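Putative tRNA (Adenine(37)-N6)-methyltransferase (Pseudomonas aeruginosa, PDB 7BTU) probably transfers a methyl group from S-adenosyl-L-methionine to a threonylcarbamoyl-modified adenosine at position 37 of tRNA. Local coordinates at residues 38-43 against 119-124; 60-65 against 108-113; 159-164 against 226-231; 207-212 against 220-225. One frame throughout, in Å; residues are numbered along the deposited sequence.

Interaction 1. Residues 38-43 against 119-124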
# COMPACT_ATOMS: atom_id res chain seq x y z
N ARG B 38 -3.58 -18.88 -6.61
CA ARG B 38 -2.13 -18.79 -6.81
C ARG B 38 -1.78 -18.07 -8.12
O ARG B 38 -2.55 -18.00 -9.08
CB ARG B 38 -1.52 -20.19 -6.78
CG ARG B 38 -1.58 -20.80 -5.32
CD ARG B 38 -1.05 -22.21 -5.28
NE ARG B 38 0.28 -22.22 -5.86
CZ ARG B 38 0.87 -23.31 -6.32
NH1 ARG B 38 0.23 -24.46 -6.24
NH2 ARG B 38 2.11 -23.24 -6.83
N GLY B 39 -0.57 -17.55 -8.14
CA GLY B 39 -0.11 -16.94 -9.38
C GLY B 39 1.38 -16.70 -9.30
O GLY B 39 2.02 -16.96 -8.27
N THR B 40 1.93 -16.21 -10.41
CA THR B 40 3.34 -15.86 -10.38
C THR B 40 3.50 -14.45 -10.92
O THR B 40 2.63 -13.93 -11.64
CB THR B 40 4.19 -16.84 -11.19
OG1 THR B 40 3.68 -16.90 -12.52
CG2 THR B 40 4.12 -18.26 -10.60
N LEU B 41 4.61 -13.82 -10.53
CA LEU B 41 5.00 -12.53 -11.09
C LEU B 41 6.22 -12.85 -11.95
O LEU B 41 7.27 -13.20 -11.41
CB LEU B 41 5.33 -11.53 -9.98
CG LEU B 41 5.94 -10.17 -10.47
CD1 LEU B 41 5.17 -9.55 -11.67
CD2 LEU B 41 6.00 -9.17 -9.32
N GLU B 42 6.08 -12.78 -13.27
CA GLU B 42 7.19 -13.04 -14.18
C GLU B 42 7.92 -11.73 -14.46
O GLU B 42 7.34 -10.82 -15.05
CB GLU B 42 6.68 -13.64 -15.48
CG GLU B 42 5.75 -14.83 -15.26
CD GLU B 42 6.49 -16.08 -14.78
OE1 GLU B 42 7.65 -16.29 -15.19
OE2 GLU B 42 5.89 -16.87 -14.01
N LEU B 43 9.18 -11.66 -14.05
CA LEU B 43 9.92 -10.42 -14.09
C LEU B 43 10.61 -10.26 -15.43
O LEU B 43 11.11 -11.23 -16.01
CB LEU B 43 10.96 -10.38 -12.95
CG LEU B 43 10.25 -10.29 -11.59
CD1 LEU B 43 11.24 -10.44 -10.45
CD2 LEU B 43 9.44 -8.97 -11.43
N ARG B 119 11.26 -14.65 -10.99
CA ARG B 119 9.89 -15.10 -10.71
C ARG B 119 9.59 -15.08 -9.22
O ARG B 119 10.38 -15.61 -8.41
CB ARG B 119 9.73 -16.52 -11.28
CG ARG B 119 8.46 -17.25 -10.83
CD ARG B 119 8.31 -18.62 -11.53
NE ARG B 119 8.28 -18.52 -12.98
CZ ARG B 119 9.31 -18.76 -13.79
NH1 ARG B 119 10.49 -19.10 -13.30
NH2 ARG B 119 9.15 -18.63 -15.10
N LEU B 120 8.42 -14.52 -8.85
CA LEU B 120 7.85 -14.67 -7.51
C LEU B 120 6.68 -15.63 -7.60
O LEU B 120 5.85 -15.52 -8.52
CB LEU B 120 7.29 -13.34 -6.97
CG LEU B 120 8.20 -12.10 -6.91
CD1 LEU B 120 7.47 -10.97 -6.16
CD2 LEU B 120 9.44 -12.44 -6.25
N TRP B 121 6.59 -16.52 -6.61
CA TRP B 121 5.42 -17.40 -6.40
C TRP B 121 4.51 -16.77 -5.36
O TRP B 121 4.94 -16.48 -4.24
CB TRP B 121 5.86 -18.79 -5.92
CG TRP B 121 6.17 -19.62 -7.03
CD1 TRP B 121 5.27 -20.28 -7.86
CD2 TRP B 121 7.46 -19.89 -7.56
NE1 TRP B 121 5.94 -20.96 -8.82
CE2 TRP B 121 7.29 -20.73 -8.68
CE3 TRP B 121 8.75 -19.53 -7.18
CZ2 TRP B 121 8.34 -21.19 -9.43
CZ3 TRP B 121 9.81 -20.00 -7.92
CH2 TRP B 121 9.60 -20.82 -9.04
N LEU B 122 3.23 -16.59 -5.71
CA LEU B 122 2.30 -15.83 -4.91
C LEU B 122 1.09 -16.71 -4.54
O LEU B 122 0.72 -17.63 -5.28
CB LEU B 122 1.78 -14.58 -5.68
CG LEU B 122 2.93 -13.76 -6.28
CD1 LEU B 122 2.40 -12.63 -7.21
CD2 LEU B 122 3.84 -13.26 -5.13
N SER B 123 0.45 -16.38 -3.43
CA SER B 123 -0.79 -17.06 -3.04
C SER B 123 -1.68 -16.04 -2.38
O SER B 123 -1.22 -14.96 -1.96
CB SER B 123 -0.53 -18.23 -2.09
OG SER B 123 -0.07 -17.71 -0.88
N GLY B 124 -2.97 -16.36 -2.36
CA GLY B 124 -3.91 -15.36 -1.91
C GLY B 124 -3.96 -14.19 -2.86
O GLY B 124 -4.15 -13.06 -2.42
O HOH W 1 2.20 -19.81 -6.45

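Interaction 2. Residues 60-65 against 108-113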
# COMPACT_ATOMS: atom_id res chain seq x y z
N SER B 60 7.16 -12.49 4.54
CA SER B 60 6.06 -13.39 4.18
C SER B 60 5.13 -12.79 3.12
O SER B 60 4.45 -13.52 2.38
CB SER B 60 5.26 -13.76 5.43
OG SER B 60 4.69 -12.57 5.97
N HIS B 61 5.04 -11.45 3.06
CA HIS B 61 4.06 -10.79 2.23
C HIS B 61 4.73 -9.60 1.53
O HIS B 61 5.61 -8.94 2.09
CB HIS B 61 2.89 -10.26 3.08
CG HIS B 61 2.01 -11.32 3.68
ND1 HIS B 61 2.38 -12.08 4.77
CD2 HIS B 61 0.75 -11.71 3.34
CE1 HIS B 61 1.38 -12.91 5.08
NE2 HIS B 61 0.39 -12.71 4.22
N VAL B 62 4.25 -9.27 0.33
CA VAL B 62 4.80 -8.15 -0.42
C VAL B 62 3.66 -7.29 -0.92
O VAL B 62 2.53 -7.75 -1.14
CB VAL B 62 5.68 -8.60 -1.60
CG1 VAL B 62 6.97 -9.27 -1.07
CG2 VAL B 62 4.93 -9.55 -2.59
N TRP B 63 3.98 -6.01 -1.07
CA TRP B 63 3.12 -5.07 -1.78
C TRP B 63 3.47 -5.11 -3.25
O TRP B 63 4.65 -5.04 -3.60
CB TRP B 63 3.36 -3.66 -1.24
CG TRP B 63 2.74 -3.36 0.11
CD1 TRP B 63 3.38 -3.15 1.30
CD2 TRP B 63 1.34 -3.14 0.37
NE1 TRP B 63 2.48 -2.83 2.26
CE2 TRP B 63 1.22 -2.83 1.73
CE3 TRP B 63 0.16 -3.18 -0.45
CZ2 TRP B 63 -0.03 -2.56 2.35
CZ3 TRP B 63 -1.07 -2.89 0.14
CH2 TRP B 63 -1.15 -2.59 1.55
N LEU B 64 2.44 -5.17 -4.10
CA LEU B 64 2.62 -4.99 -5.53
C LEU B 64 1.86 -3.73 -5.93
O LEU B 64 0.66 -3.61 -5.63
CB LEU B 64 2.10 -6.21 -6.34
CG LEU B 64 2.74 -7.59 -6.05
CD1 LEU B 64 2.11 -8.72 -6.90
CD2 LEU B 64 4.31 -7.55 -6.18
N LEU B 65 2.53 -2.83 -6.62
CA LEU B 65 1.87 -1.75 -7.32
C LEU B 65 1.72 -2.21 -8.76
O LEU B 65 2.66 -2.77 -9.35
CB LEU B 65 2.69 -0.43 -7.32
CG LEU B 65 2.96 0.11 -5.93
CD1 LEU B 65 3.84 1.36 -5.93
CD2 LEU B 65 1.65 0.37 -5.14
N SER B 108 -1.67 -4.01 -4.04
CA SER B 108 -2.23 -5.15 -3.35
C SER B 108 -1.15 -5.83 -2.51
O SER B 108 0.04 -5.79 -2.84
CB SER B 108 -2.89 -6.09 -4.35
OG SER B 108 -2.00 -7.01 -4.89
N VAL B 109 -1.59 -6.42 -1.39
CA VAL B 109 -0.69 -7.18 -0.52
C VAL B 109 -0.98 -8.64 -0.80
O VAL B 109 -2.15 -9.05 -0.88
CB VAL B 109 -0.83 -6.82 0.97
CG1 VAL B 109 -2.28 -6.79 1.42
CG2 VAL B 109 -0.04 -7.83 1.84
N VAL B 110 0.10 -9.42 -1.01
CA VAL B 110 -0.05 -10.81 -1.41
C VAL B 110 0.95 -11.61 -0.62
O VAL B 110 2.01 -11.13 -0.27
CB VAL B 110 0.13 -10.93 -2.97
CG1 VAL B 110 1.51 -10.54 -3.39
CG2 VAL B 110 -0.21 -12.28 -3.50
N ARG B 111 0.61 -12.87 -0.38
CA ARG B 111 1.53 -13.77 0.29
C ARG B 111 2.61 -14.20 -0.68
O ARG B 111 2.32 -14.60 -1.82
CB ARG B 111 0.77 -15.01 0.81
CG ARG B 111 1.73 -15.97 1.52
CD ARG B 111 1.88 -15.53 2.94
NE ARG B 111 2.24 -16.66 3.81
CZ ARG B 111 3.48 -17.12 3.91
NH1 ARG B 111 4.46 -16.53 3.20
NH2 ARG B 111 3.74 -18.15 4.72
N LEU B 112 3.89 -14.09 -0.26
CA LEU B 112 5.03 -14.51 -1.06
C LEU B 112 5.34 -15.95 -0.67
O LEU B 112 5.74 -16.21 0.47
CB LEU B 112 6.25 -13.60 -0.80
CG LEU B 112 7.52 -13.99 -1.55
CD1 LEU B 112 7.29 -13.94 -3.07
CD2 LEU B 112 8.67 -12.95 -1.19
N GLU B 113 5.10 -16.90 -1.58
CA GLU B 113 5.39 -18.30 -1.26
C GLU B 113 6.86 -18.60 -1.44
O GLU B 113 7.38 -19.52 -0.81
CB GLU B 113 4.58 -19.24 -2.15
CG GLU B 113 3.08 -19.15 -1.87
CD GLU B 113 2.68 -19.80 -0.51
OE1 GLU B 113 1.59 -19.50 0.03
OE2 GLU B 113 3.48 -20.59 0.03

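Interaction 3. Residues 159-164 against 226-231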
# COMPACT_ATOMS: atom_id res chain seq x y z
N PRO B 159 -19.94 -13.52 6.31
CA PRO B 159 -19.16 -14.64 6.87
C PRO B 159 -18.70 -15.70 5.87
O PRO B 159 -17.73 -16.41 6.16
CB PRO B 159 -20.10 -15.23 7.92
CG PRO B 159 -20.93 -14.07 8.34
CD PRO B 159 -21.16 -13.26 7.09
N GLY B 160 -19.32 -15.84 4.72
CA GLY B 160 -18.78 -16.83 3.80
C GLY B 160 -19.81 -17.95 3.74
O GLY B 160 -20.40 -18.31 4.77
N ILE B 161 -19.99 -18.54 2.56
CA ILE B 161 -21.11 -19.44 2.27
C ILE B 161 -20.55 -20.84 2.19
O ILE B 161 -19.44 -21.04 1.67
CB ILE B 161 -21.78 -19.07 0.92
CG1 ILE B 161 -21.93 -17.57 0.76
CG2 ILE B 161 -23.13 -19.73 0.72
CD1 ILE B 161 -22.34 -17.13 -0.66
N ALA B 162 -21.32 -21.81 2.67
CA ALA B 162 -20.95 -23.21 2.53
C ALA B 162 -20.98 -23.61 1.06
O ALA B 162 -21.82 -23.14 0.28
CB ALA B 162 -21.91 -24.11 3.31
N VAL B 163 -20.10 -24.55 0.72
CA VAL B 163 -19.96 -25.06 -0.64
C VAL B 163 -20.03 -26.58 -0.60
O VAL B 163 -19.20 -27.21 0.05
CB VAL B 163 -18.63 -24.62 -1.26
CG1 VAL B 163 -18.44 -25.34 -2.61
CG2 VAL B 163 -18.59 -23.08 -1.44
N GLU B 164 -20.96 -27.17 -1.35
CA GLU B 164 -20.97 -28.62 -1.56
C GLU B 164 -20.68 -28.92 -3.04
O GLU B 164 -20.70 -28.02 -3.89
CB GLU B 164 -22.30 -29.26 -1.12
CG GLU B 164 -23.43 -28.69 -1.90
CD GLU B 164 -24.77 -29.40 -1.67
OE1 GLU B 164 -25.57 -29.42 -2.63
OE2 GLU B 164 -24.97 -29.93 -0.55
N ASP B 226 -28.10 -20.04 1.46
CA ASP B 226 -26.83 -20.11 2.18
C ASP B 226 -25.98 -21.31 1.76
O ASP B 226 -25.12 -21.77 2.52
CB ASP B 226 -27.09 -20.13 3.68
CG ASP B 226 -28.02 -21.26 4.11
OD1 ASP B 226 -28.55 -21.98 3.23
OD2 ASP B 226 -28.22 -21.42 5.33
N LEU B 227 -26.17 -21.82 0.55
CA LEU B 227 -25.40 -22.97 0.13
C LEU B 227 -25.17 -22.88 -1.37
O LEU B 227 -26.10 -22.59 -2.13
CB LEU B 227 -26.12 -24.29 0.49
CG LEU B 227 -25.51 -25.63 0.04
CD1 LEU B 227 -24.16 -25.87 0.71
CD2 LEU B 227 -26.50 -26.85 0.37
N ILE B 228 -23.93 -23.09 -1.76
CA ILE B 228 -23.53 -23.20 -3.14
C ILE B 228 -23.21 -24.65 -3.45
O ILE B 228 -22.57 -25.34 -2.64
CB ILE B 228 -22.33 -22.28 -3.42
CG1 ILE B 228 -22.82 -20.81 -3.45
CG2 ILE B 228 -21.67 -22.70 -4.70
CD1 ILE B 228 -21.69 -19.74 -3.68
N ARG B 229 -23.60 -25.10 -4.62
CA ARG B 229 -23.29 -26.44 -5.08
C ARG B 229 -22.53 -26.35 -6.39
O ARG B 229 -22.99 -25.69 -7.32
CB ARG B 229 -24.59 -27.28 -5.22
CG ARG B 229 -24.42 -28.54 -6.09
CD ARG B 229 -25.86 -29.14 -6.53
NE ARG B 229 -25.77 -30.40 -7.28
CZ ARG B 229 -25.37 -31.52 -6.69
NH1 ARG B 229 -25.07 -31.45 -5.42
NH2 ARG B 229 -25.29 -32.68 -7.34
N VAL B 230 -21.32 -26.96 -6.45
CA VAL B 230 -20.56 -26.96 -7.69
C VAL B 230 -21.14 -28.03 -8.59
O VAL B 230 -21.24 -29.21 -8.20
CB VAL B 230 -19.03 -27.24 -7.45
CG1 VAL B 230 -18.24 -26.98 -8.74
CG2 VAL B 230 -18.48 -26.40 -6.29
N LEU B 231 -21.47 -27.65 -9.83
CA LEU B 231 -22.12 -28.60 -10.72
C LEU B 231 -21.11 -29.31 -11.62
O LEU B 231 -21.21 -30.51 -11.84
CB LEU B 231 -23.14 -27.85 -11.59
CG LEU B 231 -24.30 -27.22 -10.84
CD1 LEU B 231 -25.02 -26.17 -11.72
CD2 LEU B 231 -25.29 -28.36 -10.52
O HOH W 2 -23.52 -20.99 4.42

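Interaction 4. Residues 207-212 against 220-225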
# COMPACT_ATOMS: atom_id res chain seq x y z
N ARG B 207 -30.95 -21.10 -11.20
CA ARG B 207 -30.11 -20.52 -12.25
C ARG B 207 -28.70 -21.07 -12.18
O ARG B 207 -28.10 -21.16 -11.10
CB ARG B 207 -30.09 -18.99 -12.15
CG ARG B 207 -29.25 -18.39 -13.23
CD ARG B 207 -29.36 -16.89 -13.30
NE ARG B 207 -28.42 -16.36 -14.29
CZ ARG B 207 -28.56 -15.19 -14.89
NH1 ARG B 207 -29.62 -14.42 -14.62
NH2 ARG B 207 -27.66 -14.78 -15.78
N ARG B 208 -28.16 -21.46 -13.32
CA ARG B 208 -26.76 -21.90 -13.38
C ARG B 208 -25.84 -20.68 -13.60
O ARG B 208 -26.02 -19.90 -14.54
CB ARG B 208 -26.59 -22.89 -14.52
CG ARG B 208 -25.23 -23.45 -14.69
CD ARG B 208 -24.93 -23.45 -16.19
NE ARG B 208 -24.21 -24.63 -16.64
CZ ARG B 208 -23.64 -24.73 -17.83
NH1 ARG B 208 -23.70 -23.71 -18.68
NH2 ARG B 208 -22.99 -25.84 -18.16
N TYR B 209 -24.82 -20.58 -12.77
CA TYR B 209 -23.87 -19.48 -12.81
C TYR B 209 -22.54 -20.05 -13.23
O TYR B 209 -22.32 -21.25 -13.12
CB TYR B 209 -23.74 -18.84 -11.41
CG TYR B 209 -24.99 -18.15 -10.97
CD1 TYR B 209 -25.24 -16.83 -11.34
CD2 TYR B 209 -25.94 -18.81 -10.21
CE1 TYR B 209 -26.43 -16.18 -10.95
CE2 TYR B 209 -27.10 -18.17 -9.83
CZ TYR B 209 -27.35 -16.88 -10.19
OH TYR B 209 -28.52 -16.30 -9.78
N GLY B 210 -21.63 -19.20 -13.73
CA GLY B 210 -20.33 -19.70 -14.12
C GLY B 210 -19.25 -18.68 -13.82
O GLY B 210 -19.48 -17.47 -13.78
N VAL B 211 -18.03 -19.20 -13.69
CA VAL B 211 -16.87 -18.36 -13.49
C VAL B 211 -15.69 -19.10 -14.13
O VAL B 211 -15.64 -20.34 -14.18
CB VAL B 211 -16.60 -18.11 -11.98
CG1 VAL B 211 -16.30 -19.39 -11.27
CG2 VAL B 211 -15.41 -17.16 -11.85
N ARG B 212 -14.75 -18.33 -14.62
CA ARG B 212 -13.54 -18.87 -15.23
C ARG B 212 -12.44 -18.88 -14.18
O ARG B 212 -12.23 -17.86 -13.52
CB ARG B 212 -13.17 -17.99 -16.42
CG ARG B 212 -14.06 -18.17 -17.61
CD ARG B 212 -13.44 -17.58 -18.82
NE ARG B 212 -13.50 -16.14 -18.78
CZ ARG B 212 -12.59 -15.33 -19.31
NH1 ARG B 212 -11.51 -15.81 -19.93
NH2 ARG B 212 -12.78 -14.01 -19.21
N TRP B 220 -22.04 -23.49 -11.15
CA TRP B 220 -22.61 -23.72 -9.84
C TRP B 220 -24.04 -23.17 -9.76
O TRP B 220 -24.51 -22.43 -10.64
CB TRP B 220 -21.73 -23.12 -8.74
CG TRP B 220 -21.84 -21.65 -8.52
CD1 TRP B 220 -22.70 -21.00 -7.64
CD2 TRP B 220 -21.11 -20.66 -9.17
NE1 TRP B 220 -22.50 -19.68 -7.71
CE2 TRP B 220 -21.51 -19.43 -8.62
CE3 TRP B 220 -20.11 -20.69 -10.13
CZ2 TRP B 220 -20.99 -18.25 -9.03
CZ3 TRP B 220 -19.58 -19.50 -10.52
CH2 TRP B 220 -20.02 -18.30 -9.98
N HIS B 221 -24.75 -23.56 -8.68
CA HIS B 221 -26.05 -22.94 -8.41
C HIS B 221 -26.24 -22.86 -6.89
O HIS B 221 -25.41 -23.34 -6.12
CB HIS B 221 -27.14 -23.70 -9.21
CG HIS B 221 -27.50 -25.06 -8.67
ND1 HIS B 221 -28.41 -25.87 -9.31
CD2 HIS B 221 -27.16 -25.70 -7.53
CE1 HIS B 221 -28.57 -26.98 -8.60
NE2 HIS B 221 -27.84 -26.89 -7.52
N TYR B 222 -27.33 -22.23 -6.45
CA TYR B 222 -27.66 -22.04 -5.03
C TYR B 222 -28.78 -22.98 -4.66
O TYR B 222 -29.94 -22.62 -4.86
CB TYR B 222 -28.11 -20.61 -4.77
CG TYR B 222 -26.98 -19.64 -4.83
CD1 TYR B 222 -26.57 -19.12 -6.04
CD2 TYR B 222 -26.31 -19.28 -3.68
CE1 TYR B 222 -25.50 -18.21 -6.09
CE2 TYR B 222 -25.27 -18.36 -3.72
CZ TYR B 222 -24.85 -17.85 -4.93
OH TYR B 222 -23.79 -16.95 -4.95
N PRO B 223 -28.52 -24.14 -4.07
CA PRO B 223 -29.67 -25.00 -3.62
C PRO B 223 -30.52 -24.34 -2.55
O PRO B 223 -31.72 -24.66 -2.41
CB PRO B 223 -29.02 -26.29 -3.08
CG PRO B 223 -27.59 -26.24 -3.52
CD PRO B 223 -27.21 -24.78 -3.83
N ARG B 224 -29.91 -23.47 -1.75
CA ARG B 224 -30.55 -22.68 -0.70
C ARG B 224 -29.83 -21.34 -0.69
O ARG B 224 -28.70 -21.25 -1.19
CB ARG B 224 -30.42 -23.34 0.68
CG ARG B 224 -30.77 -24.79 0.75
CD ARG B 224 -30.85 -25.24 2.21
NE ARG B 224 -29.66 -24.83 2.94
CZ ARG B 224 -28.69 -25.66 3.32
NH1 ARG B 224 -28.80 -26.95 3.02
NH2 ARG B 224 -27.63 -25.22 3.98
N PRO B 225 -30.43 -20.30 -0.12
CA PRO B 225 -29.72 -19.00 -0.08
C PRO B 225 -28.35 -19.07 0.58
O PRO B 225 -27.48 -18.26 0.23
CB PRO B 225 -30.68 -18.11 0.71
CG PRO B 225 -32.01 -18.67 0.38
CD PRO B 225 -31.83 -20.16 0.33
O HOH W 3 -28.87 -20.95 -8.46

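Interaction 1. Residues 38-43 against 119-124
Antiparallel strands 38-43 and 119-123 lie side by side in the closed six-stranded barrel of the N-terminal domain, where Glu42 and Arg119 form a salt bridge on the same sheet face as Thr40 and Trp121. The arginine NE gives Glu42 OE2 a hydrogen bond of 3.1 Å from the syn side, 17° out of the carboxylate plane. Its NH2 lies 2.8 Å from Glu42 OE1, but that bond is weak because it is strongly bent. Thr40 OG1 donates to the anti lone pair of the same OE2, 2.7 Å away, so two donors grip this oxygen and hold the carboxylate beside the arginine. Glu116 takes Arg119 NH1 in a second salt bridge. Thr40 CG2, anti to the carbonyl carbon, meets Trp121 CD1 at 3.6 Å; Arg119 CD lies over one face of that ring, toward its rim.

Backbone pairing of Gly39 with Leu122 and of Leu41 with Leu120, each through two N-H to O bonds, sets the register of these barrel strands. The leucines turn to the other face, where Leu41 CD2 meets Leu120 CD1 at 3.9 Å and Leu41 CB lies 4.2 Å from Leu122 CD1. Ile17 of strand 15-19 and Ile136 of strand 132-138 pack against this leucine layer inside the barrel. Toward the start of strand 38-43, a water accepts from Arg38 NE at 3.1 Å and donates to Leu122 O at 2.9 Å, tying the guanidinium to the opposite backbone.

Interaction 2. Residues 60-65 against 108-113
Ser60 O takes two hydrogen bonds from strand 108-113 of the antiparallel barrel: one of 2.8 Å from Leu112 N, the other of 3.1 Å from Arg111 NH1. The second lies in the carbonyl plane on a lone pair. Between strand 61-65 and its partner, Val62 pairs with Val110 and Leu64 with Ser108, each through two backbone bonds. Ser60 OG lies in the plane of the His61 ring, 2.6 Å from ND1 in a hydrogen bond that fixes the ring's rotation; the hydroxyl also bonds Arg150 N of the second subunit.

With CG anti to the backbone N and the chain bent at chi2 (84°), Arg111 folds back across the imidazole. Its CD stands over one face of the His61 ring, offset toward the rim, 3.6 Å from the centroid, a CH-pi contact. On the face that carries Val62, Leu64 and Val110, the valines lie side by side, with Val62 CG2 3.6 Å from Val110 CG1, while Leu122 and Ile136 of adjoining strands extend the apolar layer. Trp63 lies at the dimer interface, edge-to-face with Trp63 of the second subunit; NE1 of Trp63 bonds Asp144 of the same chain. Val109 CB sits over the six-membered ring of Trp63 in the same chain, 4.1 Å from the centroid and 13° off the normal.

Interaction 3. Residues 159-164 against 226-231
Glu164 reaches across to Leu227 and Arg229 on the neighbouring strand. From CB, a chi1 of 61° sets CG between the backbone N and the carbonyl carbon, 3.5 Å from Ile228 O and close to Arg229 CB. The chain then runs extended. CD approaches Leu227 CD2, and OE2 lies 3.6 Å from the same methyl. OE1, the other oxygen, rests by Arg229 CB and reaches Arg229 NH1 at 3.5 Å, a weak salt bridge at the guanidinium edge, with the two planes 73° apart.

Beneath these side chains, strands 162-164 and 227-231 form the parallel pair in the mixed sheet of the C-terminal part of the protein, separated in sequence by two helices and a hairpin. Ile228 N donates to Ala162 O, Glu164 N to Ile228 O and Val230 N to Glu164 O. A water bridges the mouth of the pair, accepting from Ala162 N at 2.9 Å and donating to Asp226 O at 2.6 Å. On the face away from Glu164, Val163 CG1 meets Val230 CG2 at 3.8 Å. The side chains of Ile161 and Ile228 cross at about a right angle, with Ile161 CD1 4.0 Å from Ile228 CD1. Leu192 of helix 184-193 packs on Val163, Ile228 and Val230.

Interaction 4. Residues 207-212 against 220-225
Trp220 CG stands between the backbone N and the carbonyl carbon (chi1 79°), which brings the indole under Tyr209 CB. That atom sits over the centre of the six-membered ring: Tyr209 CB is 3.7 Å from the centroid of the Trp220 ring, in a CH-pi contact. Tyr209 CG is anti to the carbonyl carbon, and the tyrosine ring it carries is slid away from the indole: its plane is 28° from that of the five-membered ring, but the two rings barely overlap. Farther along the indole, Trp220 CZ3 touches Val211 CG1 at 3.4 Å and passes equally near Gly210 C, so this end of the indole lies against Gly210 and Val211. The buried Trp220 NE1 has no hydrogen-bond partner in the model.

Tyr222 completes an aromatic cluster. Its edge is turned toward the face of Tyr209 in an offset edge-to-face pair, with planes at 87° and centroids 5.8 Å apart; the nearest ring atoms are Tyr209 CE2 and Tyr222 CD1, at 3.9 Å.

The backbones are joined by Tyr209 N to Trp220 O at 2.8 Å and by Trp220 N to Tyr209 O at 3.0 Å, an antiparallel hydrogen-bonded pair of the beta hairpin. On the side away from the hairpin turn the two chains diverge, and a water bridges them, donating to Arg207 O at 2.8 Å and accepting from Tyr222 N at 2.8 Å. Strand 209-213 is outermost in the mixed sheet within this chain, and on the other side of strand 216-222 lies strand 227-234, whose Ile228 packs against both Trp220 and Tyr222.

The four contacts fall into two groups on opposite sides of the chain's centre. Interactions 1 and 2, centres 9 Å apart, belong to the six-stranded barrel: strands 105-116 and 119-123 are neighbours, joined where Ser123 OG meets Glu113 OE1, and 60-65/108-113 is enclosed in sequence by 38-43/119-124. Both close before interactions 3 and 4 open. These two, also 9 Å apart, share the mixed C-terminal sheet, in which strand 227-234 lies between 162-165 and 216-222; here 207-212/220-225 falls between the segments of interaction 3. Between the pairs, contact centres lie about 28 to 31 Å apart and the contacts do not touch, so each pair belongs to a different sheet, with dimer contacts reaching interaction 2.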